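Local coordinates for agarase (Pseudoalteromonas fuliginea, PDB 6XJ9), which probably hydrolyses the beta-1,4-glycosidic linkages of agarose, the galactan of red algae, as a family 50 glycoside hydrolase, at residues D108-D111 against A115-T118; F32-H37 against S84-F89; S166-F171 against S207-P212; T100-I105 against Q689-N694; F642-E647 against T697-S702. All blocks are in the same frame, centred on the assembly; numbering follows the deposited sequence.

Interaction 1: residues D108-D111 against A115-T118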
# COMPACT_ATOMS: atom_id res chain seq x y z
N ASP A 108 -15.17 -24.47 8.06
CA ASP A 108 -15.13 -25.80 8.65
C ASP A 108 -16.32 -26.61 8.13
O ASP A 108 -17.46 -26.15 8.18
CB ASP A 108 -15.09 -25.76 10.17
CG ASP A 108 -13.77 -25.25 10.70
OD1 ASP A 108 -13.58 -24.01 10.69
OD2 ASP A 108 -12.95 -26.09 11.10
N ILE A 109 -16.01 -27.78 7.59
CA ILE A 109 -16.99 -28.75 7.13
C ILE A 109 -16.83 -30.01 7.99
O ILE A 109 -15.72 -30.51 8.15
CB ILE A 109 -16.82 -29.02 5.62
CG1 ILE A 109 -16.79 -27.73 4.80
CG2 ILE A 109 -17.89 -29.99 5.11
CD1 ILE A 109 -16.22 -27.88 3.41
N SER A 110 -17.95 -30.47 8.56
CA SER A 110 -17.99 -31.58 9.50
C SER A 110 -18.95 -32.65 8.98
O SER A 110 -20.00 -32.33 8.44
CB SER A 110 -18.43 -31.11 10.88
OG SER A 110 -17.69 -29.97 11.30
N ASP A 111 -18.58 -33.93 9.19
CA ASP A 111 -19.34 -35.06 8.69
C ASP A 111 -20.04 -35.80 9.83
O ASP A 111 -19.82 -35.49 11.01
CB ASP A 111 -18.47 -36.01 7.86
CG ASP A 111 -17.37 -36.72 8.64
OD1 ASP A 111 -17.51 -36.84 9.88
OD2 ASP A 111 -16.38 -37.14 7.99
N ALA A 115 -15.81 -36.06 12.15
CA ALA A 115 -14.60 -35.54 11.54
C ALA A 115 -14.85 -34.10 11.08
O ALA A 115 -15.98 -33.75 10.73
CB ALA A 115 -14.18 -36.42 10.39
N ASN A 116 -13.79 -33.28 11.09
CA ASN A 116 -13.90 -31.87 10.73
C ASN A 116 -12.67 -31.48 9.92
O ASN A 116 -11.58 -32.00 10.16
CB ASN A 116 -14.08 -31.00 11.97
CG ASN A 116 -14.26 -29.53 11.64
OD1 ASN A 116 -15.36 -29.09 11.31
ND2 ASN A 116 -13.19 -28.76 11.73
N TYR A 117 -12.85 -30.58 8.95
CA TYR A 117 -11.72 -30.00 8.25
C TYR A 117 -11.86 -28.48 8.13
O TYR A 117 -12.93 -27.98 7.81
CB TYR A 117 -11.49 -30.63 6.88
CG TYR A 117 -10.13 -30.29 6.31
CD1 TYR A 117 -8.99 -30.92 6.79
CD2 TYR A 117 -9.97 -29.31 5.34
CE1 TYR A 117 -7.73 -30.61 6.30
CE2 TYR A 117 -8.72 -28.99 4.84
CZ TYR A 117 -7.60 -29.65 5.32
OH TYR A 117 -6.35 -29.35 4.86
N THR A 118 -10.73 -27.78 8.32
CA THR A 118 -10.65 -26.33 8.33
C THR A 118 -9.92 -25.82 7.08
O THR A 118 -8.77 -26.20 6.83
CB THR A 118 -9.92 -25.84 9.58
OG1 THR A 118 -10.56 -26.41 10.73
CG2 THR A 118 -9.87 -24.33 9.69
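A beta hairpin of the carbohydrate-binding-module-like domain brings I109 opposite Y117, D108 opposite T118 and S110 opposite N116. I109 and Y117 form the hydrogen-bonded antiparallel pair, with I109 N at 3.1 Å from Y117 O and Y117 N at 3.0 Å from I109 O. Their bulky side chains turn to the face where L180 and I185 pack on I109, which suits branched and aromatic residues. The face carrying D108, S110, N116 and T118 is polar, and its groups bond to one another. N116, with CG anti to the backbone N (chi1 -177°), lays its amide between two residues of the partner strand. N116 OD1 receives the hydroxyl of S110, while N116 ND2 lies 2.8 Å from D108 OD2, in a nearly straight bond (166°) that uses the anti lone pair. T118 OG1 donates to the same D108 OD2; both hydroxyl bonds are modelled so short that their lengths are doubtful. As modelled, two donors converge on one carboxylate oxygen. At the turn, D111 N binds A115 O at 3.0 Å. D111 OD1 closes the hairpin end, taking D113 N in an Asx turn and A115 N, at 2.9 Å, from above the carboxylate plane.

Interaction 2: residues F32-H37 against S84-F89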
# COMPACT_ATOMS: atom_id res chain seq x y z
N PHE A 32 -22.22 -25.02 -15.19
CA PHE A 32 -21.29 -26.01 -14.56
C PHE A 32 -21.74 -26.32 -13.13
O PHE A 32 -21.15 -27.16 -12.45
CB PHE A 32 -19.86 -25.49 -14.61
N ALA A 33 -22.81 -25.64 -12.68
CA ALA A 33 -23.30 -25.77 -11.32
C ALA A 33 -24.11 -27.07 -11.18
O ALA A 33 -24.95 -27.38 -12.02
CB ALA A 33 -24.09 -24.54 -10.93
N ASP A 34 -23.81 -27.82 -10.11
CA ASP A 34 -24.42 -29.11 -9.83
C ASP A 34 -25.73 -28.92 -9.06
O ASP A 34 -26.73 -29.57 -9.36
CB ASP A 34 -23.53 -29.95 -8.92
CG ASP A 34 -22.62 -30.93 -9.63
OD1 ASP A 34 -21.47 -31.10 -9.15
OD2 ASP A 34 -23.06 -31.54 -10.62
N ASP A 35 -25.69 -28.04 -8.05
CA ASP A 35 -26.72 -27.93 -7.04
C ASP A 35 -26.47 -26.64 -6.27
O ASP A 35 -25.33 -26.32 -5.95
CB ASP A 35 -26.73 -29.18 -6.15
CG ASP A 35 -27.30 -29.00 -4.76
OD1 ASP A 35 -28.42 -29.49 -4.51
OD2 ASP A 35 -26.61 -28.41 -3.91
N THR A 36 -27.55 -25.90 -5.98
CA THR A 36 -27.47 -24.72 -5.14
C THR A 36 -27.80 -25.10 -3.70
O THR A 36 -28.66 -25.96 -3.46
CB THR A 36 -28.35 -23.61 -5.74
OG1 THR A 36 -27.71 -23.09 -6.91
CG2 THR A 36 -28.63 -22.48 -4.77
N HIS A 37 -27.10 -24.49 -2.73
CA HIS A 37 -27.40 -24.66 -1.32
C HIS A 37 -28.07 -23.41 -0.76
O HIS A 37 -28.95 -23.51 0.09
CB HIS A 37 -26.13 -24.98 -0.51
CG HIS A 37 -25.61 -26.35 -0.78
ND1 HIS A 37 -26.40 -27.47 -0.64
CD2 HIS A 37 -24.39 -26.78 -1.17
CE1 HIS A 37 -25.70 -28.54 -0.94
NE2 HIS A 37 -24.46 -28.14 -1.27
N SER A 84 -22.55 -38.03 -2.14
CA SER A 84 -21.93 -39.24 -2.66
C SER A 84 -22.04 -39.29 -4.18
O SER A 84 -21.12 -39.76 -4.86
CB SER A 84 -22.60 -40.46 -2.06
OG SER A 84 -22.19 -40.69 -0.73
N GLU A 85 -23.19 -38.83 -4.69
CA GLU A 85 -23.57 -38.93 -6.09
C GLU A 85 -22.75 -37.98 -6.96
O GLU A 85 -22.82 -38.05 -8.19
CB GLU A 85 -25.08 -38.67 -6.20
CG GLU A 85 -25.50 -37.75 -7.33
CD GLU A 85 -26.79 -37.00 -7.08
OE1 GLU A 85 -27.24 -36.97 -5.92
OE2 GLU A 85 -27.34 -36.43 -8.05
N PHE A 86 -21.97 -37.09 -6.32
CA PHE A 86 -21.15 -36.14 -7.07
C PHE A 86 -19.69 -36.59 -7.07
O PHE A 86 -19.24 -37.26 -6.14
CB PHE A 86 -21.30 -34.73 -6.49
CG PHE A 86 -22.70 -34.19 -6.47
CD1 PHE A 86 -23.40 -33.95 -7.65
CD2 PHE A 86 -23.32 -33.90 -5.27
CE1 PHE A 86 -24.69 -33.44 -7.62
CE2 PHE A 86 -24.62 -33.40 -5.24
CZ PHE A 86 -25.30 -33.17 -6.41
N ASN A 87 -18.98 -36.24 -8.13
CA ASN A 87 -17.55 -36.52 -8.24
C ASN A 87 -16.88 -35.34 -8.93
O ASN A 87 -17.52 -34.65 -9.73
CB ASN A 87 -17.29 -37.87 -8.91
CG ASN A 87 -17.66 -39.04 -8.02
OD1 ASN A 87 -16.91 -39.40 -7.11
ND2 ASN A 87 -18.83 -39.61 -8.24
N ASP A 88 -15.61 -35.10 -8.59
CA ASP A 88 -14.79 -34.11 -9.26
C ASP A 88 -15.44 -32.73 -9.15
O ASP A 88 -15.68 -32.05 -10.15
CB ASP A 88 -14.50 -34.54 -10.70
CG ASP A 88 -13.55 -33.60 -11.43
OD1 ASP A 88 -12.71 -33.00 -10.75
OD2 ASP A 88 -13.69 -33.46 -12.66
N PHE A 89 -15.75 -32.33 -7.91
CA PHE A 89 -16.60 -31.16 -7.72
C PHE A 89 -16.02 -30.26 -6.62
O PHE A 89 -15.15 -30.68 -5.87
CB PHE A 89 -18.03 -31.59 -7.41
CG PHE A 89 -18.25 -32.26 -6.08
CD1 PHE A 89 -17.87 -33.57 -5.86
CD2 PHE A 89 -18.89 -31.58 -5.04
CE1 PHE A 89 -18.07 -34.18 -4.63
CE2 PHE A 89 -19.11 -32.19 -3.82
CZ PHE A 89 -18.70 -33.49 -3.61
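D34 brings its carboxylate beside the ring of F86, and this small patch is the close part of the contact. D34 CG comes to 3.7 Å from F86 CD1, the two side chains running past each other in opposite directions with their planes 35° apart. The torsion of F86, with CG opposite the carbonyl carbon (chi1 -58°), extends the ring toward the strand. D34 OD1 also reaches F89 CB, at 3.9 Å, and F86 CB lies over the rim of one face of the F89 ring, so that D34 touches both residues of a packed pair. Farther out the contact thins: D35 CB only grazes F86 CZ at 4.2 Å, and D34, D35 and F86 are all partly open to solvent. An aspartate suits such a border, being short enough to sit beside the ring and polar enough to tolerate water. With D34 replaced by an alanine, CB would still touch F86 CE1, but loss of the carboxylate would probably leave F86 CD1 and F89 CB less well covered. Backbone bonds of D34 and D35 to L208 pair strand 33-36 with antiparallel strand 199-210, at a classic beta bulge, and the L208 side chain packs on F86 and F89.

Interaction 3: residues S166-F171 against S207-P212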
# COMPACT_ATOMS: atom_id res chain seq x y z
N SER A 166 -8.40 -19.23 -13.09
CA SER A 166 -9.72 -18.63 -13.00
C SER A 166 -9.67 -17.24 -12.39
O SER A 166 -8.64 -16.78 -11.89
CB SER A 166 -10.72 -19.52 -12.28
OG SER A 166 -10.34 -19.72 -10.92
N ASP A 167 -10.84 -16.58 -12.42
CA ASP A 167 -11.03 -15.28 -11.80
C ASP A 167 -11.54 -15.46 -10.37
O ASP A 167 -12.10 -14.53 -9.79
CB ASP A 167 -11.91 -14.39 -12.68
CG ASP A 167 -13.39 -14.76 -12.69
OD1 ASP A 167 -13.71 -15.92 -12.40
OD2 ASP A 167 -14.22 -13.88 -13.01
N GLU A 168 -11.34 -16.66 -9.80
CA GLU A 168 -11.93 -17.02 -8.51
C GLU A 168 -10.80 -17.27 -7.52
O GLU A 168 -9.63 -17.28 -7.89
CB GLU A 168 -12.81 -18.27 -8.66
CG GLU A 168 -13.98 -18.08 -9.62
CD GLU A 168 -14.91 -19.28 -9.81
OE1 GLU A 168 -14.51 -20.41 -9.47
OE2 GLU A 168 -16.05 -19.07 -10.29
N VAL A 169 -11.17 -17.53 -6.26
CA VAL A 169 -10.19 -17.67 -5.19
C VAL A 169 -10.39 -19.01 -4.49
O VAL A 169 -11.44 -19.28 -3.90
CB VAL A 169 -10.29 -16.52 -4.17
CG1 VAL A 169 -9.16 -16.59 -3.15
CG2 VAL A 169 -10.35 -15.16 -4.85
N GLN A 170 -9.33 -19.82 -4.51
CA GLN A 170 -9.37 -21.09 -3.81
C GLN A 170 -9.13 -20.86 -2.32
O GLN A 170 -8.23 -20.12 -1.94
CB GLN A 170 -8.36 -22.06 -4.41
CG GLN A 170 -8.41 -23.44 -3.76
CD GLN A 170 -7.47 -24.46 -4.34
OE1 GLN A 170 -6.61 -24.17 -5.17
NE2 GLN A 170 -7.61 -25.69 -3.87
N PHE A 171 -9.94 -21.52 -1.48
CA PHE A 171 -9.67 -21.57 -0.05
C PHE A 171 -8.33 -22.27 0.19
O PHE A 171 -7.96 -23.18 -0.55
CB PHE A 171 -10.77 -22.35 0.69
CG PHE A 171 -12.02 -21.57 1.02
CD1 PHE A 171 -13.07 -21.50 0.12
CD2 PHE A 171 -12.16 -20.94 2.25
CE1 PHE A 171 -14.23 -20.80 0.43
CE2 PHE A 171 -13.32 -20.25 2.56
CZ PHE A 171 -14.35 -20.18 1.64
N SER A 207 -23.00 -23.12 -3.54
CA SER A 207 -23.31 -24.06 -4.59
C SER A 207 -22.25 -25.15 -4.65
O SER A 207 -21.11 -24.94 -4.22
CB SER A 207 -23.45 -23.34 -5.91
OG SER A 207 -22.28 -22.57 -6.18
N LEU A 208 -22.63 -26.31 -5.20
CA LEU A 208 -21.68 -27.34 -5.60
C LEU A 208 -21.51 -27.24 -7.11
O LEU A 208 -22.48 -27.02 -7.83
CB LEU A 208 -22.20 -28.72 -5.22
CG LEU A 208 -22.39 -29.00 -3.73
CD1 LEU A 208 -22.92 -30.41 -3.52
CD2 LEU A 208 -21.08 -28.81 -2.96
N ARG A 209 -20.27 -27.40 -7.60
CA ARG A 209 -20.00 -27.24 -9.02
C ARG A 209 -19.01 -28.30 -9.48
O ARG A 209 -18.16 -28.74 -8.70
CB ARG A 209 -19.41 -25.87 -9.34
CG ARG A 209 -20.08 -24.69 -8.65
CD ARG A 209 -19.41 -23.38 -9.02
NE ARG A 209 -18.00 -23.36 -8.66
CZ ARG A 209 -17.18 -22.36 -8.93
NH1 ARG A 209 -17.63 -21.29 -9.57
NH2 ARG A 209 -15.91 -22.42 -8.57
N LYS A 210 -19.11 -28.68 -10.76
CA LYS A 210 -18.14 -29.54 -11.41
C LYS A 210 -16.83 -28.77 -11.54
O LYS A 210 -16.83 -27.64 -12.00
CB LYS A 210 -18.63 -29.98 -12.80
CG LYS A 210 -20.00 -30.65 -12.83
N ASN A 211 -15.71 -29.40 -11.17
CA ASN A 211 -14.40 -28.81 -11.34
C ASN A 211 -14.13 -28.61 -12.83
O ASN A 211 -14.42 -29.49 -13.64
CB ASN A 211 -13.29 -29.67 -10.73
CG ASN A 211 -13.37 -29.76 -9.22
OD1 ASN A 211 -13.91 -28.87 -8.58
ND2 ASN A 211 -12.83 -30.82 -8.65
N PRO A 212 -13.58 -27.44 -13.25
CA PRO A 212 -13.13 -27.26 -14.64
C PRO A 212 -12.02 -28.26 -14.98
O PRO A 212 -11.53 -28.96 -14.10
CB PRO A 212 -12.59 -25.82 -14.66
CG PRO A 212 -13.27 -25.14 -13.48
CD PRO A 212 -13.41 -26.23 -12.43
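E168 and R209 make an end-on salt bridge at the surface of the beta-rich carbohydrate-binding-module-like domain. It spans the strands: E168 lies next to V169 of strand 169-174 and R209 lies on strand 199-210, and between them in the pairing order run strands 128-134 and 89-97. The bridge therefore joins side chains across two intervening strands, with E168 lying on T130 and Y132, and R209 on A92. Long side chains are needed for such a span, and these two come from opposite directions. E168 is extended beyond CG, whereas R209 bends at chi3 (-59°) to bring its guanidinium round. R209 NE donates to N90 OD1, which fixes the turn of the group while NH1 and NH2 meet the carboxylate. The two flat groups are nearly coplanar, 18° apart, and each oxygen is met on its syn side, somewhat out of the carboxylate plane. Opposite charge and two bonds side by side together fix the rotation of both ends. A glutamine in place of E168 would probably cost one of the two bonds and leave the guanidinium charge without its carboxylate mate. The preceding residue, D167, bonds to Y128 of the second subunit, so this edge also borders the dimer contact. R209 NH2 reaches E168 OE1 at 2.6 Å, and R209 NH1 reaches E168 OE2 at 2.8 Å in an almost straight bond (173°).

Interaction 4: residues T100-I105 against Q689-N694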
# COMPACT_ATOMS: atom_id res chain seq x y z
N THR A 100 -15.27 -2.52 6.90
CA THR A 100 -14.19 -1.56 6.72
C THR A 100 -12.83 -2.27 6.77
O THR A 100 -11.81 -1.69 6.42
CB THR A 100 -14.30 -0.38 7.69
OG1 THR A 100 -14.32 -0.86 9.04
CG2 THR A 100 -15.51 0.50 7.43
N HIS A 101 -12.84 -3.53 7.21
CA HIS A 101 -11.64 -4.35 7.28
C HIS A 101 -11.85 -5.61 6.44
O HIS A 101 -12.97 -6.08 6.32
CB HIS A 101 -11.32 -4.75 8.73
CG HIS A 101 -11.07 -3.58 9.61
ND1 HIS A 101 -12.05 -3.06 10.44
CD2 HIS A 101 -9.96 -2.83 9.79
CE1 HIS A 101 -11.56 -2.02 11.09
NE2 HIS A 101 -10.28 -1.87 10.71
N SER A 102 -10.75 -6.12 5.87
CA SER A 102 -10.73 -7.43 5.23
C SER A 102 -11.03 -8.49 6.29
O SER A 102 -10.80 -8.26 7.48
CB SER A 102 -9.41 -7.67 4.56
OG SER A 102 -8.40 -8.06 5.49
N VAL A 103 -11.59 -9.63 5.86
CA VAL A 103 -11.96 -10.67 6.79
C VAL A 103 -11.35 -11.99 6.32
O VAL A 103 -11.61 -12.43 5.20
CB VAL A 103 -13.48 -10.79 7.03
CG1 VAL A 103 -14.25 -11.14 5.76
CG2 VAL A 103 -13.79 -11.81 8.12
N GLN A 104 -10.55 -12.59 7.21
CA GLN A 104 -10.13 -13.97 7.07
C GLN A 104 -11.23 -14.84 7.65
O GLN A 104 -11.42 -14.87 8.87
CB GLN A 104 -8.80 -14.23 7.80
CG GLN A 104 -8.36 -15.68 7.72
CD GLN A 104 -7.00 -15.92 8.32
OE1 GLN A 104 -6.39 -15.05 8.92
NE2 GLN A 104 -6.50 -17.13 8.15
N ILE A 105 -11.94 -15.55 6.77
CA ILE A 105 -12.95 -16.51 7.21
C ILE A 105 -12.31 -17.89 7.33
O ILE A 105 -11.37 -18.22 6.61
CB ILE A 105 -14.18 -16.53 6.27
CG1 ILE A 105 -13.78 -16.79 4.82
CG2 ILE A 105 -14.98 -15.24 6.40
CD1 ILE A 105 -14.94 -16.94 3.86
N GLN A 689 -0.71 -6.71 -0.10
CA GLN A 689 0.47 -6.28 0.64
C GLN A 689 0.13 -5.10 1.55
O GLN A 689 0.66 -5.03 2.65
CB GLN A 689 1.67 -6.01 -0.27
CG GLN A 689 2.36 -7.27 -0.77
CD GLN A 689 2.78 -8.18 0.37
OE1 GLN A 689 3.52 -7.79 1.28
NE2 GLN A 689 2.37 -9.44 0.29
N GLN A 690 -0.73 -4.19 1.07
CA GLN A 690 -1.09 -2.97 1.81
C GLN A 690 -1.92 -3.33 3.04
O GLN A 690 -1.73 -2.76 4.11
CB GLN A 690 -1.92 -1.99 0.96
CG GLN A 690 -1.09 -1.03 0.13
N ASP A 691 -2.85 -4.26 2.87
CA ASP A 691 -3.67 -4.75 3.96
C ASP A 691 -2.79 -5.49 4.96
O ASP A 691 -2.98 -5.37 6.17
CB ASP A 691 -4.79 -5.65 3.43
CG ASP A 691 -5.82 -5.99 4.48
OD1 ASP A 691 -6.22 -5.09 5.27
OD2 ASP A 691 -6.25 -7.15 4.49
N ARG A 692 -1.82 -6.23 4.42
CA ARG A 692 -0.87 -7.02 5.18
C ARG A 692 -0.11 -6.10 6.14
O ARG A 692 0.01 -6.41 7.33
CB ARG A 692 0.08 -7.76 4.23
CG ARG A 692 0.96 -8.80 4.90
CD ARG A 692 2.07 -9.19 3.94
NE ARG A 692 2.95 -10.23 4.46
CZ ARG A 692 4.21 -10.39 4.11
NH1 ARG A 692 4.76 -9.59 3.20
NH2 ARG A 692 4.92 -11.37 4.65
N ALA A 693 0.35 -4.96 5.61
CA ALA A 693 1.06 -3.96 6.40
C ALA A 693 0.15 -3.35 7.46
O ALA A 693 0.59 -3.09 8.58
CB ALA A 693 1.64 -2.88 5.50
N ASN A 694 -1.11 -3.09 7.09
CA ASN A 694 -2.05 -2.47 8.01
C ASN A 694 -2.36 -3.44 9.15
O ASN A 694 -2.56 -3.01 10.27
CB ASN A 694 -3.36 -2.05 7.32
CG ASN A 694 -3.15 -0.89 6.37
OD1 ASN A 694 -2.10 -0.25 6.38
ND2 ASN A 694 -4.16 -0.60 5.57
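Two first torsions aim S102 and D691 at each other. In S102 the hydroxyl stands between the backbone N and the carbonyl carbon (chi1 79°), projecting from the chain just ahead of strand 103-111; in D691 the carboxylate is turned away from the backbone N (chi1 -170°) and stretches out from its helix. S102 OG donates to D691 OD2 at 2.5 Å, a short bond that enters on the syn lone pair, the side facing the other oxygen. S102 CB comes close behind, 3.2 Å from D691 OD2. The second oxygen stands farther off, D691 OD1 lying 3.7 Å from S102 OG, so one oxygen of the carboxylate does the bonding here. The CA atoms of S102 and D691 are 7.7 Å apart, a gap that these two short side chains bridge from both sides. A serine suits this buried spot, being small enough to let the helix approach yet able both to donate and to accept: its OG also receives N122 ND2 from the neighbouring strand 116-123. D691 OD2 is likewise shared, since A687 N donates to it from just before the helix, and the bonds from S102 and A687 would probably favour the charged form of the acid. This contact couples two domains, for strand 103-111 belongs to the carbohydrate-binding-module-like region, while helix 689-704 connects the parallel strands 664-666 and 709-714 of what is probably the catalytic (beta/alpha)8 barrel. Nearby, Q104 adds bonds to H685 N and L683 O across the same boundary.

Interaction 5: residues F642-E647 against T697-S702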
# COMPACT_ATOMS: atom_id res chain seq x y z
N PHE A 642 5.56 -16.18 24.49
CA PHE A 642 4.46 -16.86 23.83
C PHE A 642 4.56 -16.62 22.32
O PHE A 642 4.99 -15.55 21.91
CB PHE A 642 3.11 -16.27 24.26
CG PHE A 642 2.83 -16.31 25.74
CD1 PHE A 642 3.25 -15.27 26.56
CD2 PHE A 642 2.13 -17.37 26.31
CE1 PHE A 642 2.97 -15.29 27.92
CE2 PHE A 642 1.84 -17.39 27.66
CZ PHE A 642 2.27 -16.36 28.47
N ASN A 643 4.12 -17.59 21.51
CA ASN A 643 3.91 -17.34 20.09
C ASN A 643 2.40 -17.17 19.86
O ASN A 643 1.61 -17.88 20.47
CB ASN A 643 4.51 -18.45 19.21
CG ASN A 643 6.00 -18.62 19.39
OD1 ASN A 643 6.70 -17.67 19.74
ND2 ASN A 643 6.50 -19.82 19.13
N ALA A 644 2.00 -16.19 19.04
CA ALA A 644 0.57 -15.96 18.85
C ALA A 644 0.29 -15.49 17.43
O ALA A 644 0.33 -14.29 17.14
CB ALA A 644 0.03 -15.00 19.89
N TYR A 645 0.00 -16.45 16.54
CA TYR A 645 -0.40 -16.15 15.17
C TYR A 645 -1.89 -15.87 15.15
O TYR A 645 -2.67 -16.74 14.79
CB TYR A 645 -0.07 -17.33 14.24
CG TYR A 645 1.40 -17.57 14.03
CD1 TYR A 645 2.10 -18.45 14.84
CD2 TYR A 645 2.09 -16.91 13.02
CE1 TYR A 645 3.47 -18.65 14.65
CE2 TYR A 645 3.45 -17.12 12.82
CZ TYR A 645 4.14 -18.00 13.64
OH TYR A 645 5.47 -18.23 13.43
N LYS A 646 -2.26 -14.65 15.55
CA LYS A 646 -3.62 -14.14 15.43
C LYS A 646 -3.54 -12.75 14.81
O LYS A 646 -2.46 -12.29 14.47
CB LYS A 646 -4.35 -14.09 16.79
CG LYS A 646 -4.44 -15.42 17.53
CD LYS A 646 -5.18 -16.51 16.77
CE LYS A 646 -5.33 -17.79 17.55
NZ LYS A 646 -4.03 -18.48 17.69
N GLU A 647 -4.70 -12.09 14.69
CA GLU A 647 -4.71 -10.76 14.10
C GLU A 647 -4.21 -9.72 15.10
O GLU A 647 -3.95 -8.59 14.73
CB GLU A 647 -6.09 -10.42 13.55
CG GLU A 647 -6.34 -11.09 12.21
CD GLU A 647 -7.65 -10.74 11.54
OE1 GLU A 647 -8.21 -9.66 11.81
OE2 GLU A 647 -8.12 -11.57 10.73
N THR A 697 0.43 -3.46 11.54
CA THR A 697 0.36 -2.25 12.37
C THR A 697 -0.62 -2.45 13.53
O THR A 697 -0.30 -2.11 14.67
CB THR A 697 -0.01 -1.04 11.50
OG1 THR A 697 1.14 -0.80 10.68
CG2 THR A 697 -0.32 0.22 12.28
N ASP A 698 -1.81 -2.98 13.23
CA ASP A 698 -2.82 -3.25 14.25
C ASP A 698 -2.28 -4.21 15.29
O ASP A 698 -2.52 -4.02 16.48
CB ASP A 698 -4.09 -3.86 13.64
CG ASP A 698 -4.99 -2.85 12.95
OD1 ASP A 698 -4.77 -1.63 13.15
OD2 ASP A 698 -5.92 -3.28 12.23
N TYR A 699 -1.58 -5.26 14.84
CA TYR A 699 -1.08 -6.31 15.72
C TYR A 699 -0.07 -5.70 16.68
O TYR A 699 -0.12 -5.93 17.88
CB TYR A 699 -0.38 -7.43 14.94
CG TYR A 699 0.02 -8.61 15.79
CD1 TYR A 699 1.11 -8.54 16.66
CD2 TYR A 699 -0.68 -9.81 15.74
CE1 TYR A 699 1.49 -9.61 17.44
CE2 TYR A 699 -0.31 -10.90 16.52
CZ TYR A 699 0.78 -10.80 17.37
OH TYR A 699 1.14 -11.86 18.15
N MET A 700 0.85 -4.91 16.11
CA MET A 700 1.92 -4.30 16.88
C MET A 700 1.37 -3.24 17.83
O MET A 700 1.91 -3.06 18.93
CB MET A 700 2.99 -3.70 15.95
CG MET A 700 3.95 -4.76 15.37
SD MET A 700 4.73 -5.84 16.64
CE MET A 700 5.49 -4.60 17.69
N ASN A 701 0.28 -2.57 17.43
CA ASN A 701 -0.37 -1.62 18.31
C ASN A 701 -0.92 -2.33 19.54
O ASN A 701 -0.88 -1.77 20.64
CB ASN A 701 -1.42 -0.77 17.60
CG ASN A 701 -0.82 0.35 16.79
OD1 ASN A 701 0.26 0.84 17.12
ND2 ASN A 701 -1.50 0.79 15.75
N SER A 702 -1.43 -3.55 19.35
CA SER A 702 -2.02 -4.28 20.46
C SER A 702 -0.93 -4.78 21.40
O SER A 702 -1.18 -4.93 22.59
CB SER A 702 -2.93 -5.39 20.00
OG SER A 702 -2.21 -6.48 19.46
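Y699 reaches from helix 689-704 to A644, in the loop that follows strand 640-643, from the parallel part of the mixed sheet, consistent with the strand-and-helix packing of a (beta/alpha)8 barrel. Along the helix, T697 comes first and turns its hydroxyl back to A693 O, while D698 bonds to H197 NE2. Next is Y699, which carries the contact. With CG opposite the backbone N (chi1 -174°), its ring extends straight out to the loop, and Y699 OH donates to A644 O at 2.8 Å, in the carbonyl plane and on a lone pair. A644 O also takes a weak bond from K646 N, closing the inverse gamma turn centred on Y645. K646 O lies in the ring plane at the edge, 3.3 Å from Y699 CE2, and E647 C comes to 3.6 Å from Y699 CD2. Tyrosine fits because it can present its edge to the loop carbonyls while its hydroxyl bonds to the one at the far end; small A644 leaves room for that hydroxyl, and F669 stacks on the ring. One turn on, S702 ties helix and loop together: its hydroxyl accepts L649 N, and S702 OG donates to Y699 O at 2.7 Å.

Interactions 1, 2 and 3 all lie in the carbohydrate-binding-module-like domain. Interaction 3 is a surface salt bridge made by two hydrogen bonds, whereas the other four contacts are partly buried: interaction 1 mixes backbone pairing with a polar side-chain network, and interaction 2 is packing alone. Interactions 2 and 3 adjoin through strand 199-210, their centres about 11 Å apart, whereas interactions 1 and 4 use opposite ends of strand 103-111. Interactions 4 and 5 share helix 689-704 and touch where Q104 CB meets E647 OE2 at 4.0 Å; each rests on one hydroxyl donor, in interaction 4 to a carboxylate between domains and in interaction 5 to a loop carbonyl beside a buried ring.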